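Local coordinates for glutathione S-transferase (Rhodospirillum rubrum F11, PDB 4O7H) that catalyses the conjugation of glutathione to electrophilic substrates, as a two-domain member of the glutathione S-transferase family, at the interface of chains A and B. Numbering follows the deposited sequence. Chains: chain A/B, Glutathione S-transferase.

The interface of chains A and B. Residues chain A 89, 92-93, 95; chain B 63, 65-66, 69.
A:Arg92, on helix 85-119, lies across B:Trp65, B:Ala66 and B:Glu69 of helix 64-74. The tight part runs along the aliphatic stem of the arginine to the face of its guanidinium. A:Arg92 CB meets the methyl CB of B:Ala66 at 3.6 Å. A:Arg92 CD sits over one face of the six-membered ring of B:Trp65, toward the rim, 3.9 Å from the ring centroid, in a CH-pi contact. CG of A:Arg92 lies anti to its carbonyl carbon (chi1 -66°), and the extended chain sets the guanidinium beside B:Glu69. The guanidinium stands nearly upright to the indole, with planes 82° apart, so the two do not stack. Instead B:Glu69 CB covers the centre of one guanidinium face, 3.5 Å from A:Arg92 CZ. A:Val95 CG1 touches the indole at B:Trp65 CZ3 (3.8 Å), the atom that A:Arg92 CB also meets. The ring's rotation may be steadied within its own chain, where B:Trp65 NE1 donates a hydrogen bond to B:Glu69 OE2 (3.1 Å), met on its anti side and tilted from the ring plane. Were B:Trp65 replaced by an alanine, the A:Arg92 stem and A:Val95 CG1 would probably lose the flat surface they pack on, and B:Glu69 OE2 this donor. The polar tips are looser. A:Arg92 NH2 and B:Glu69 OE1 stand 4.1 Å apart, too far for a salt bridge, although their opposite charges may still attract. A water bridges the chains here, 2.9 Å from both A:Arg92 NH1 and the backbone O of B:Ala66. The patch recurs by two-fold symmetry and packs the N-terminal domain of one subunit against the long helix of the other, consistent with the dimer usual for this family.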
loop_
_atom_site.group_PDB
_atom_site.type_symbol
_atom_site.label_atom_id
_atom_site.label_comp_id
_atom_site.label_asym_id
_atom_site.label_seq_id
_atom_site.Cartn_x
_atom_site.Cartn_y
_atom_site.Cartn_z
ATOM N N ALA A 89 -3.467 4.670 14.245
ATOM C CA ALA A 89 -3.135 5.499 13.099
ATOM C C ALA A 89 -1.616 5.678 12.919
ATOM O O ALA A 89 -1.151 5.770 11.789
ATOM C CB ALA A 89 -3.813 6.856 13.232
ATOM N N ARG A 92 -0.244 2.481 11.497
ATOM C CA ARG A 92 -0.577 2.397 10.066
ATOM C C ARG A 92 0.239 3.377 9.197
ATOM O O ARG A 92 0.666 3.028 8.059
ATOM C CB ARG A 92 -2.081 2.512 9.842
ATOM C CG ARG A 92 -2.856 1.351 10.400
ATOM C CD ARG A 92 -4.255 1.310 9.870
ATOM N NE ARG A 92 -5.102 0.237 10.397
ATOM C CZ ARG A 92 -6.011 0.359 11.365
ATOM N NH1 ARG A 92 -6.203 1.494 12.021
ATOM N NH2 ARG A 92 -6.751 -0.669 11.664
ATOM N N ARG A 93 0.499 4.580 9.728
ATOM C CA ARG A 93 1.390 5.528 9.093
ATOM C C ARG A 93 2.743 4.906 8.832
ATOM O O ARG A 93 3.280 5.031 7.729
ATOM C CB ARG A 93 1.551 6.826 9.959
ATOM C CG ARG A 93 2.456 7.864 9.311
ATOM C CD ARG A 93 2.713 9.062 10.238
ATOM N NE ARG A 93 3.641 8.775 11.337
ATOM C CZ ARG A 93 4.958 8.750 11.177
ATOM N NH1 ARG A 93 5.491 8.955 9.970
ATOM N NH2 ARG A 93 5.730 8.500 12.214
ATOM N N VAL A 95 3.594 1.647 8.987
ATOM C CA VAL A 95 3.447 0.541 8.017
ATOM C C VAL A 95 3.557 1.081 6.603
ATOM O O VAL A 95 4.280 0.518 5.763
ATOM C CB VAL A 95 2.131 -0.258 8.231
ATOM C CG1 VAL A 95 1.864 -1.199 7.077
ATOM C CG2 VAL A 95 2.258 -1.036 9.515
ATOM N N ASP B 63 -1.420 9.379 5.820
ATOM C CA ASP B 63 -1.478 8.216 4.919
ATOM C C ASP B 63 -2.952 7.951 4.596
ATOM O O ASP B 63 -3.766 7.831 5.489
ATOM C CB ASP B 63 -0.863 6.902 5.449
ATOM C CG ASP B 63 -1.111 5.698 4.502
ATOM O OD1 ASP B 63 -0.508 5.649 3.448
ATOM O OD2 ASP B 63 -1.852 4.746 4.862
ATOM N N TRP B 65 -4.498 5.165 3.630
ATOM C CA TRP B 65 -5.018 3.977 4.185
ATOM C C TRP B 65 -5.245 4.156 5.698
ATOM O O TRP B 65 -6.282 3.792 6.234
ATOM C CB TRP B 65 -4.070 2.831 3.853
ATOM C CG TRP B 65 -4.359 1.693 4.577
ATOM C CD1 TRP B 65 -5.521 1.013 4.530
ATOM C CD2 TRP B 65 -3.484 0.956 5.479
ATOM N NE1 TRP B 65 -5.469 -0.060 5.375
ATOM C CE2 TRP B 65 -4.227 -0.117 5.964
ATOM C CE3 TRP B 65 -2.166 1.121 5.926
ATOM C CZ2 TRP B 65 -3.704 -1.049 6.837
ATOM C CZ3 TRP B 65 -1.664 0.215 6.840
ATOM C CH2 TRP B 65 -2.427 -0.852 7.273
ATOM N N ALA B 66 -4.263 4.718 6.404
ATOM C CA ALA B 66 -4.409 4.980 7.844
ATOM C C ALA B 66 -5.643 5.864 8.083
ATOM O O ALA B 66 -6.394 5.614 9.022
ATOM C CB ALA B 66 -3.163 5.661 8.391
ATOM N N GLU B 69 -8.883 3.748 7.567
ATOM C CA GLU B 69 -9.131 2.835 8.658
ATOM C C GLU B 69 -9.565 3.626 9.908
ATOM O O GLU B 69 -10.435 3.206 10.619
ATOM C CB GLU B 69 -7.908 1.979 8.932
ATOM C CG GLU B 69 -7.495 1.043 7.778
ATOM C CD GLU B 69 -8.432 -0.145 7.573
ATOM O OE1 GLU B 69 -9.277 -0.442 8.405
ATOM O OE2 GLU B 69 -8.207 -0.823 6.561
HETATM O O HOH W 1 -5.576 4.213 11.373
#